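Local coordinates for DUF72 domain-containing protein (Thermotoga maritima, PDB 1VPQ) that is of unknown function but folds as a TIM-type barrel of parallel strands ringed by helices, as expected of the DUF72 family, at residues A[13-18]-A[49-54]; A[197-202]-A[245-250]; A[231-236]-A[263-268]. All coordinates share one frame; numbering follows the deposited sequence.

Interaction 1. Residues A[13-18]-A[49-54]; sequences MVYVGT and GFRIVE
Gly17 and Val53 bring strands 13-18 and 52-54 to a closest CA-CA distance of 5.2 Å, the two running the same general way but splayed by 48°. That splay leaves one direct backbone hydrogen bond, at the C-terminal ends, where Glu54 N gives its hydrogen to Thr18 O almost straight on (3.2 Å, 177°). Further back a water bridges the opening gap: it donates to Val16 O and accepts from Arg51 N. Between the two lies a CA-H...O contact, Gly17 CA to Ile52 O at 3.6 Å; a beta carbon on Gly17 would overlap that oxygen, so the close approach depends on the bare backbone. Among the side chains, Ile52 packs on Tyr15. With CG1 anti to the backbone N (chi1 -160°), Ile52 CG2 falls between the backbone N and the carbonyl carbon, and this methyl lies 3.6 Å from Tyr15 CB. CB of Arg51 comes up at the edge of the Tyr15 ring. Phe50 brings CD1 to Val16 O (3.4 Å), while Val53 CG2 touches Thr18 O at 3.3 Å. Neighbours satisfy the polar ends: Glu54 OE1 bonds Ser19 and pairs with Arg203, OE2 bonds Tyr201, and Thr18 OG1 bonds the carbonyl of Gly20. A sulfate about 5 Å from the Glu54 side chain may mark a pocket. Here the first and second strands meet to close the barrel. Strand 13-18 is bonded along its other edge to strand 245-250, Val53 and Glu54 touch strand 80-84, and helix 257-270 packs on Val16 and Phe50.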
loop_
_atom_site.group_PDB
_atom_site.type_symbol
_atom_site.label_atom_id
_atom_site.label_comp_id
_atom_site.label_asym_id
_atom_site.label_seq_id
_atom_site.Cartn_x
_atom_site.Cartn_y
_atom_site.Cartn_z
ATOM N N MET A 13 -14.217 -8.795 5.990
ATOM C CA MET A 13 -14.224 -8.011 4.766
ATOM C C MET A 13 -12.856 -8.017 4.073
ATOM O O MET A 13 -11.824 -7.989 4.734
ATOM C CB MET A 13 -14.606 -6.572 5.123
ATOM C CG MET A 13 -14.921 -5.656 3.950
ATOM S SD MET A 13 -16.576 -5.803 3.262
ATOM C CE MET A 13 -17.594 -5.818 4.754
ATOM N N VAL A 14 -12.854 -8.063 2.743
ATOM C CA VAL A 14 -11.637 -7.826 1.969
ATOM C C VAL A 14 -11.846 -6.590 1.096
ATOM O O VAL A 14 -12.818 -6.523 0.362
ATOM C CB VAL A 14 -11.269 -9.032 1.091
ATOM C CG1 VAL A 14 -10.137 -8.679 0.139
ATOM C CG2 VAL A 14 -10.885 -10.223 1.951
ATOM N N TYR A 15 -10.944 -5.617 1.195
ATOM C CA TYR A 15 -10.987 -4.406 0.351
ATOM C C TYR A 15 -9.878 -4.416 -0.691
ATOM O O TYR A 15 -8.700 -4.284 -0.352
ATOM C CB TYR A 15 -10.814 -3.131 1.182
ATOM C CG TYR A 15 -11.830 -2.917 2.271
ATOM C CD1 TYR A 15 -11.718 -3.581 3.487
ATOM C CD2 TYR A 15 -12.883 -2.024 2.102
ATOM C CE1 TYR A 15 -12.639 -3.375 4.510
ATOM C CE2 TYR A 15 -13.814 -1.814 3.109
ATOM C CZ TYR A 15 -13.688 -2.489 4.316
ATOM O OH TYR A 15 -14.615 -2.283 5.328
ATOM N N VAL A 16 -10.253 -4.545 -1.956
ATOM C CA VAL A 16 -9.285 -4.421 -3.051
ATOM C C VAL A 16 -9.374 -3.037 -3.722
ATOM O O VAL A 16 -10.467 -2.497 -3.957
ATOM C CB VAL A 16 -9.407 -5.568 -4.093
ATOM C CG1 VAL A 16 -10.807 -5.634 -4.688
ATOM C CG2 VAL A 16 -8.343 -5.429 -5.210
ATOM N N GLY A 17 -8.202 -2.476 -4.005
ATOM C CA GLY A 17 -8.077 -1.245 -4.765
ATOM C C GLY A 17 -6.708 -1.155 -5.415
ATOM O O GLY A 17 -6.014 -2.162 -5.557
ATOM N N THR A 18 -6.334 0.058 -5.817
ATOM C CA THR A 18 -5.037 0.327 -6.439
ATOM C C THR A 18 -4.232 1.371 -5.659
ATOM O O THR A 18 -4.757 2.063 -4.786
ATOM C CB THR A 18 -5.215 0.857 -7.863
ATOM O OG1 THR A 18 -6.130 1.955 -7.825
ATOM C CG2 THR A 18 -5.744 -0.240 -8.803
ATOM N N GLY A 49 -15.948 0.673 -8.914
ATOM C CA GLY A 49 -16.498 -0.029 -7.740
ATOM C C GLY A 49 -15.509 -0.346 -6.632
ATOM O O GLY A 49 -15.815 -1.113 -5.718
ATOM N N PHE A 50 -14.323 0.250 -6.706
ATOM C CA PHE A 50 -13.323 0.109 -5.652
ATOM C C PHE A 50 -13.723 0.906 -4.413
ATOM O O PHE A 50 -14.050 2.089 -4.519
ATOM C CB PHE A 50 -11.962 0.597 -6.141
ATOM C CG PHE A 50 -11.408 -0.195 -7.282
ATOM C CD1 PHE A 50 -11.221 -1.561 -7.162
ATOM C CD2 PHE A 50 -11.039 0.432 -8.463
ATOM C CE1 PHE A 50 -10.708 -2.294 -8.204
ATOM C CE2 PHE A 50 -10.527 -0.291 -9.517
ATOM C CZ PHE A 50 -10.358 -1.658 -9.390
ATOM N N ARG A 51 -13.667 0.261 -3.247
ATOM C CA ARG A 51 -14.081 0.867 -1.979
ATOM C C ARG A 51 -12.892 1.374 -1.150
ATOM O O ARG A 51 -13.052 1.797 -0.013
ATOM C CB ARG A 51 -14.864 -0.164 -1.168
ATOM C CG ARG A 51 -16.123 -0.684 -1.877
ATOM C CD ARG A 51 -17.384 -0.043 -1.325
ATOM N NE ARG A 51 -17.518 -0.316 0.107
ATOM C CZ ARG A 51 -17.937 -1.465 0.632
ATOM N NH1 ARG A 51 -18.286 -2.494 -0.147
ATOM N NH2 ARG A 51 -18.006 -1.582 1.956
ATOM N N ILE A 52 -11.697 1.326 -1.731
ATOM C CA ILE A 52 -10.481 1.719 -1.031
ATOM C C ILE A 52 -9.411 2.120 -2.044
ATOM O O ILE A 52 -9.417 1.650 -3.188
ATOM C CB ILE A 52 -9.969 0.578 -0.083
ATOM C CG1 ILE A 52 -9.027 1.135 0.987
ATOM C CG2 ILE A 52 -9.285 -0.549 -0.870
ATOM C CD1 ILE A 52 -8.693 0.149 2.104
ATOM N N VAL A 53 -8.512 3.001 -1.621
ATOM C CA VAL A 53 -7.356 3.369 -2.425
ATOM C C VAL A 53 -6.206 3.668 -1.474
ATOM O O VAL A 53 -6.424 4.141 -0.365
ATOM C CB VAL A 53 -7.654 4.574 -3.373
ATOM C CG1 VAL A 53 -7.941 5.854 -2.591
ATOM C CG2 VAL A 53 -6.518 4.797 -4.362
ATOM N N GLU A 54 -4.991 3.353 -1.907
ATOM C CA GLU A 54 -3.777 3.618 -1.145
ATOM C C GLU A 54 -3.104 4.869 -1.702
ATOM O O GLU A 54 -2.825 4.942 -2.893
ATOM C CB GLU A 54 -2.846 2.421 -1.268
ATOM C CG GLU A 54 -1.535 2.533 -0.522
ATOM C CD GLU A 54 -0.588 1.419 -0.901
ATOM O OE1 GLU A 54 0.089 1.570 -1.937
ATOM O OE2 GLU A 54 -0.536 0.401 -0.167
HETATM O O HOH W 1 -13.217 -2.612 -2.829
#

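Interaction 2. Residues A[197-202]-A[245-250]; sequences TDYAYF and ETYVFF
Ala200 and Phe202 pair with strand 245-250 through four backbone hydrogen bonds in regular parallel register. Ala200 N gives to Glu245 O and Tyr247 N to Ala200 O; then Phe202 N gives to Tyr247 O, the short one at 2.7 Å, and Phe249 N to Phe202 O.

Aromatic packing fills the face with Tyr199, Tyr201 and Tyr247. The Tyr199 ring carries Glu245 CB at its edge and brings CE1 to Tyr247 OH (3.4 Å). Tyr201 crosses Tyr247 at about a right angle, with CD2 of each 4.1 Å apart. The phenol end of Tyr201 leans on Phe249, Tyr201 CZ to Phe249 CE2 at 3.6 Å. On the opposite face, Thr246 CG2 meets the edge of the Phe202 ring, 3.5 Å from Phe202 CE1, while Val248 CG2 approaches CD1.

Polar side chains act at two points. Tyr247 OH donates to Glu245 OE1 at 2.7 Å, from 31° out of the carboxylate plane, and Lys121 makes a salt bridge to the same oxygen. Tyr201 OH bonds both Glu54 OE2 and Thr82 OG1; a phenylalanine here would probably leave that carboxylate oxygen and hydroxyl without this shared partner.

The pair joins the ends of a beta-alpha-beta crossover through helix 226-240. Its chemistry is two-sided: the Phe202 face is largely apolar and meets helices, whereas the tyrosine face sets hydroxyls and the Glu245 carboxylate among aromatic rings inside the barrel, with Glu54 of strand 52-55 joining them.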
loop_
_atom_site.group_PDB
_atom_site.type_symbol
_atom_site.label_atom_id
_atom_site.label_comp_id
_atom_site.label_asym_id
_atom_site.label_seq_id
_atom_site.Cartn_x
_atom_site.Cartn_y
_atom_site.Cartn_z
ATOM N N THR A 197 -0.903 -9.499 13.076
ATOM C CA THR A 197 -1.912 -8.707 13.777
ATOM C C THR A 197 -3.294 -9.282 13.463
ATOM O O THR A 197 -3.403 -10.440 13.068
ATOM C CB THR A 197 -1.847 -7.217 13.353
ATOM O OG1 THR A 197 -2.085 -7.103 11.948
ATOM C CG2 THR A 197 -0.493 -6.615 13.676
ATOM N N ASP A 198 -4.334 -8.476 13.665
ATOM C CA ASP A 198 -5.705 -8.833 13.297
ATOM C C ASP A 198 -6.147 -8.083 12.040
ATOM O O ASP A 198 -7.345 -7.859 11.827
ATOM C CB ASP A 198 -6.670 -8.583 14.468
ATOM C CG ASP A 198 -6.660 -7.134 14.964
ATOM O OD1 ASP A 198 -5.761 -6.358 14.581
ATOM O OD2 ASP A 198 -7.551 -6.777 15.756
ATOM N N TYR A 199 -5.165 -7.704 11.220
ATOM C CA TYR A 199 -5.388 -7.210 9.867
ATOM C C TYR A 199 -4.338 -7.790 8.924
ATOM O O TYR A 199 -3.195 -8.031 9.324
ATOM C CB TYR A 199 -5.339 -5.678 9.832
ATOM C CG TYR A 199 -6.477 -5.061 10.599
ATOM C CD1 TYR A 199 -7.723 -4.904 10.011
ATOM C CD2 TYR A 199 -6.322 -4.673 11.930
ATOM C CE1 TYR A 199 -8.789 -4.357 10.721
ATOM C CE2 TYR A 199 -7.384 -4.124 12.652
ATOM C CZ TYR A 199 -8.614 -3.970 12.038
ATOM O OH TYR A 199 -9.678 -3.429 12.732
ATOM N N ALA A 200 -4.746 -8.045 7.684
ATOM C CA ALA A 200 -3.811 -8.394 6.604
ATOM C C ALA A 200 -3.733 -7.245 5.614
ATOM O O ALA A 200 -4.698 -6.507 5.426
ATOM C CB ALA A 200 -4.240 -9.660 5.896
ATOM N N TYR A 201 -2.569 -7.114 4.988
ATOM C CA TYR A 201 -2.299 -6.062 4.027
ATOM C C TYR A 201 -1.463 -6.666 2.902
ATOM O O TYR A 201 -0.370 -7.158 3.156
ATOM C CB TYR A 201 -1.542 -4.926 4.716
ATOM C CG TYR A 201 -1.580 -3.573 4.009
ATOM C CD1 TYR A 201 -0.993 -3.387 2.757
ATOM C CD2 TYR A 201 -2.177 -2.477 4.615
ATOM C CE1 TYR A 201 -1.013 -2.136 2.133
ATOM C CE2 TYR A 201 -2.202 -1.238 4.007
ATOM C CZ TYR A 201 -1.615 -1.065 2.769
ATOM O OH TYR A 201 -1.653 0.181 2.168
ATOM N N PHE A 202 -1.973 -6.638 1.671
ATOM C CA PHE A 202 -1.239 -7.178 0.520
ATOM C C PHE A 202 -0.868 -6.073 -0.431
ATOM O O PHE A 202 -1.694 -5.210 -0.714
ATOM C CB PHE A 202 -2.081 -8.185 -0.258
ATOM C CG PHE A 202 -2.425 -9.405 0.518
ATOM C CD1 PHE A 202 -3.397 -9.356 1.515
ATOM C CD2 PHE A 202 -1.790 -10.608 0.257
ATOM C CE1 PHE A 202 -3.725 -10.495 2.246
ATOM C CE2 PHE A 202 -2.112 -11.747 0.982
ATOM C CZ PHE A 202 -3.085 -11.688 1.981
ATOM N N GLU A 245 -10.153 -7.460 8.928
ATOM C CA GLU A 245 -10.214 -6.945 7.553
ATOM C C GLU A 245 -8.893 -7.157 6.824
ATOM O O GLU A 245 -7.837 -7.252 7.451
ATOM C CB GLU A 245 -10.550 -5.453 7.538
ATOM C CG GLU A 245 -11.984 -5.121 7.923
ATOM C CD GLU A 245 -12.187 -3.664 8.291
ATOM O OE1 GLU A 245 -11.368 -2.811 7.899
ATOM O OE2 GLU A 245 -13.180 -3.375 8.994
ATOM N N THR A 246 -8.968 -7.220 5.496
ATOM C CA THR A 246 -7.799 -7.407 4.633
ATOM C C THR A 246 -7.810 -6.319 3.573
ATOM O O THR A 246 -8.853 -6.044 2.978
ATOM C CB THR A 246 -7.822 -8.794 3.936
ATOM O OG1 THR A 246 -7.626 -9.831 4.903
ATOM C CG2 THR A 246 -6.735 -8.906 2.877
ATOM N N TYR A 247 -6.650 -5.708 3.339
ATOM C CA TYR A 247 -6.508 -4.633 2.357
ATOM C C TYR A 247 -5.542 -5.069 1.278
ATOM O O TYR A 247 -4.394 -5.396 1.559
ATOM C CB TYR A 247 -6.023 -3.339 3.022
ATOM C CG TYR A 247 -6.743 -3.065 4.314
ATOM C CD1 TYR A 247 -8.104 -2.771 4.325
ATOM C CD2 TYR A 247 -6.076 -3.134 5.532
ATOM C CE1 TYR A 247 -8.776 -2.549 5.515
ATOM C CE2 TYR A 247 -6.739 -2.912 6.721
ATOM C CZ TYR A 247 -8.089 -2.620 6.712
ATOM O OH TYR A 247 -8.750 -2.400 7.911
ATOM N N VAL A 248 -6.009 -5.060 0.040
ATOM C CA VAL A 248 -5.243 -5.584 -1.079
ATOM C C VAL A 248 -5.090 -4.474 -2.108
ATOM O O VAL A 248 -6.079 -3.941 -2.604
ATOM C CB VAL A 248 -5.955 -6.798 -1.716
ATOM C CG1 VAL A 248 -5.104 -7.415 -2.811
ATOM C CG2 VAL A 248 -6.315 -7.854 -0.648
ATOM N N PHE A 249 -3.854 -4.112 -2.420
ATOM C CA PHE A 249 -3.599 -3.049 -3.401
ATOM C C PHE A 249 -2.680 -3.536 -4.502
ATOM O O PHE A 249 -1.728 -4.266 -4.226
ATOM C CB PHE A 249 -2.991 -1.817 -2.722
ATOM C CG PHE A 249 -3.863 -1.232 -1.649
ATOM C CD1 PHE A 249 -4.862 -0.320 -1.968
ATOM C CD2 PHE A 249 -3.704 -1.609 -0.322
ATOM C CE1 PHE A 249 -5.682 0.209 -0.983
ATOM C CE2 PHE A 249 -4.528 -1.078 0.671
ATOM C CZ PHE A 249 -5.515 -0.167 0.330
ATOM N N PHE A 250 -2.980 -3.118 -5.738
ATOM C CA PHE A 250 -2.161 -3.407 -6.926
ATOM C C PHE A 250 -1.379 -2.174 -7.325
ATOM O O PHE A 250 -1.948 -1.094 -7.485
ATOM C CB PHE A 250 -3.029 -3.826 -8.116
ATOM C CG PHE A 250 -3.467 -5.253 -8.073
ATOM C CD1 PHE A 250 -4.515 -5.641 -7.251
ATOM C CD2 PHE A 250 -2.834 -6.207 -8.849
ATOM C CE1 PHE A 250 -4.931 -6.955 -7.204
ATOM C CE2 PHE A 250 -3.244 -7.525 -8.810
ATOM C CZ PHE A 250 -4.301 -7.898 -7.979
#

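Interaction 3. Residues A[231-236]-A[263-268]; sequences TLFEDV and LQFKKM
Phe233 meets both Phe265 and Met268 and is the residue most covered in this helix-helix contact. Its ring turns an edge to one face of Phe265 in a T-shaped pair, centroids 5.7 Å apart and planes at 75°, with CD1 lying over the rim of that face. Rim atom CE1 of Phe265 reaches Phe233 CA at 3.6 Å. One face of the Phe233 ring is covered by Met268: CB sits 3.8 Å from the centroid in a CH-pi contact, while SD lies further off and oblique, 4.8 Å from the centroid, a Met-aromatic contact. Phe233 CZ also comes within 3.4 Å of Met268 O. Val236, nearly one turn on from Phe233, meets Phe265 tip to tip, CG2 to CZ at 3.7 Å, close to the edge of the ring.

Torsions and backbone put these groups in place. CG of Phe233 is anti to its backbone N (chi1 172°), carrying the ring out toward the other helix. The helix axes pass 10.6 Å apart, with a crossing angle of -50°, and the CA atoms of Phe233 and Phe265 stand 7.1 Å from each other. Beneath them, Val236 rests on Val14, Phe202 and Val248, and Phe265 on Val16 and Val248, so both helices are seated on the strands of the barrel wall. Leu232 packs on Tyr191 and Tyr224.

The two segments hold each other mainly through apolar groups, with the Met268 carbonyl oxygen and Phe233 CA also touching rings; the contact depends on shape and on the turning of aromatic planes, with no polar side-chain bond between the segments.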
loop_
_atom_site.group_PDB
_atom_site.type_symbol
_atom_site.label_atom_id
_atom_site.label_comp_id
_atom_site.label_asym_id
_atom_site.label_seq_id
_atom_site.Cartn_x
_atom_site.Cartn_y
_atom_site.Cartn_z
ATOM N N THR A 231 -3.817 -17.839 -7.777
ATOM C CA THR A 231 -2.936 -18.338 -6.716
ATOM C C THR A 231 -2.816 -17.316 -5.586
ATOM O O THR A 231 -2.834 -17.680 -4.411
ATOM C CB THR A 231 -1.513 -18.714 -7.239
ATOM O OG1 THR A 231 -0.875 -17.571 -7.823
ATOM C CG2 THR A 231 -1.581 -19.822 -8.269
ATOM N N LEU A 232 -2.707 -16.037 -5.944
ATOM C CA LEU A 232 -2.689 -14.956 -4.947
ATOM C C LEU A 232 -4.028 -14.864 -4.230
ATOM O O LEU A 232 -4.074 -14.665 -3.013
ATOM C CB LEU A 232 -2.360 -13.606 -5.590
ATOM C CG LEU A 232 -0.972 -13.473 -6.232
ATOM C CD1 LEU A 232 -0.872 -12.170 -7.016
ATOM C CD2 LEU A 232 0.134 -13.556 -5.200
ATOM N N PHE A 233 -5.108 -15.018 -4.996
ATOM C CA PHE A 233 -6.470 -14.894 -4.477
ATOM C C PHE A 233 -6.769 -15.918 -3.382
ATOM O O PHE A 233 -7.322 -15.569 -2.342
ATOM C CB PHE A 233 -7.489 -15.024 -5.620
ATOM C CG PHE A 233 -8.934 -15.097 -5.157
ATOM C CD1 PHE A 233 -9.624 -13.950 -4.801
ATOM C CD2 PHE A 233 -9.594 -16.316 -5.077
ATOM C CE1 PHE A 233 -10.939 -14.023 -4.378
ATOM C CE2 PHE A 233 -10.904 -16.390 -4.652
ATOM C CZ PHE A 233 -11.577 -15.244 -4.303
ATOM N N GLU A 234 -6.414 -17.178 -3.614
ATOM C CA GLU A 234 -6.704 -18.235 -2.640
ATOM C C GLU A 234 -5.996 -17.982 -1.298
ATOM O O GLU A 234 -6.541 -18.287 -0.237
ATOM C CB GLU A 234 -6.351 -19.613 -3.209
ATOM N N ASP A 235 -4.795 -17.405 -1.355
ATOM C CA ASP A 235 -4.070 -16.997 -0.151
ATOM C C ASP A 235 -4.763 -15.843 0.566
ATOM O O ASP A 235 -4.914 -15.879 1.787
ATOM C CB ASP A 235 -2.634 -16.593 -0.490
ATOM C CG ASP A 235 -1.743 -17.781 -0.826
ATOM O OD1 ASP A 235 -2.068 -18.915 -0.424
ATOM O OD2 ASP A 235 -0.704 -17.577 -1.487
ATOM N N VAL A 236 -5.185 -14.826 -0.190
ATOM C CA VAL A 236 -5.933 -13.690 0.373
ATOM C C VAL A 236 -7.217 -14.116 1.113
ATOM O O VAL A 236 -7.530 -13.574 2.175
ATOM C CB VAL A 236 -6.280 -12.630 -0.714
ATOM C CG1 VAL A 236 -7.299 -11.617 -0.186
ATOM C CG2 VAL A 236 -5.026 -11.908 -1.177
ATOM N N LEU A 263 -9.437 -5.143 -10.881
ATOM C CA LEU A 263 -10.797 -5.454 -11.329
ATOM C C LEU A 263 -11.011 -6.954 -11.554
ATOM O O LEU A 263 -12.102 -7.469 -11.294
ATOM C CB LEU A 263 -11.129 -4.698 -12.615
ATOM C CG LEU A 263 -11.315 -3.182 -12.512
ATOM C CD1 LEU A 263 -11.307 -2.574 -13.885
ATOM C CD2 LEU A 263 -12.605 -2.826 -11.782
ATOM N N GLN A 264 -9.983 -7.638 -12.061
ATOM C CA GLN A 264 -10.028 -9.092 -12.229
ATOM C C GLN A 264 -10.102 -9.756 -10.871
ATOM O O GLN A 264 -10.883 -10.672 -10.656
ATOM C CB GLN A 264 -8.788 -9.597 -12.959
ATOM C CG GLN A 264 -8.765 -9.309 -14.433
ATOM C CD GLN A 264 -7.410 -9.602 -15.041
ATOM O OE1 GLN A 264 -6.466 -8.839 -14.881
ATOM N NE2 GLN A 264 -7.313 -10.707 -15.748
ATOM N N PHE A 265 -9.272 -9.274 -9.960
ATOM C CA PHE A 265 -9.230 -9.772 -8.588
ATOM C C PHE A 265 -10.550 -9.527 -7.854
ATOM O O PHE A 265 -11.052 -10.402 -7.148
ATOM C CB PHE A 265 -8.083 -9.084 -7.840
ATOM C CG PHE A 265 -7.679 -9.778 -6.580
ATOM C CD1 PHE A 265 -6.790 -10.836 -6.622
ATOM C CD2 PHE A 265 -8.170 -9.363 -5.363
ATOM C CE1 PHE A 265 -6.400 -11.473 -5.477
ATOM C CE2 PHE A 265 -7.795 -9.995 -4.209
ATOM C CZ PHE A 265 -6.905 -11.060 -4.264
ATOM N N LYS A 266 -11.096 -8.326 -8.031
ATOM C CA LYS A 266 -12.366 -7.925 -7.405
ATOM C C LYS A 266 -13.521 -8.830 -7.843
ATOM O O LYS A 266 -14.386 -9.190 -7.037
ATOM C CB LYS A 266 -12.657 -6.458 -7.738
ATOM C CG LYS A 266 -14.057 -5.971 -7.427
ATOM C CD LYS A 266 -14.155 -4.459 -7.608
ATOM C CE LYS A 266 -15.490 -4.056 -8.212
ATOM N NZ LYS A 266 -15.548 -4.340 -9.678
ATOM N N LYS A 267 -13.514 -9.183 -9.127
ATOM C CA LYS A 267 -14.447 -10.146 -9.705
ATOM C C LYS A 267 -14.361 -11.505 -9.003
ATOM O O LYS A 267 -15.383 -12.128 -8.715
ATOM C CB LYS A 267 -14.149 -10.307 -11.201
ATOM C CG LYS A 267 -15.053 -11.282 -11.948
ATOM C CD LYS A 267 -14.525 -12.715 -11.966
ATOM C CE LYS A 267 -15.419 -13.619 -12.814
ATOM N NZ LYS A 267 -14.966 -15.030 -12.835
ATOM N N MET A 268 -13.139 -11.966 -8.750
ATOM C CA MET A 268 -12.926 -13.240 -8.065
ATOM C C MET A 268 -13.523 -13.212 -6.658
ATOM O O MET A 268 -14.156 -14.176 -6.223
ATOM C CB MET A 268 -11.439 -13.574 -8.003
ATOM C CG MET A 268 -10.818 -13.851 -9.351
ATOM S SD MET A 268 -9.054 -14.209 -9.244
ATOM C CE MET A 268 -8.654 -14.305 -10.994
#

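How the interactions relate
From the N terminus, interaction 1 comes first: it closes a loop of 30 residues that includes helix 40-46 and brings the first strand beside the second, sealing the barrel. The other two contacts open only afterwards, and they cross, since their segments alternate: 197-202, 231-236, 245-250, 263-268. Interaction 2 closes a 42-residue loop containing helix 226-240, and interaction 3 a 26-residue loop containing strand 245-250. The three are in direct touch. Strand 245-250 sits between 13-18 and 199-204, linking interactions 1 and 2 through Tyr15 N and Thr246 O. Interaction 3 packs outside them, tying two outer helices to strands 13-18, 199-204 and 245-250 and to the loop before strand 52-55.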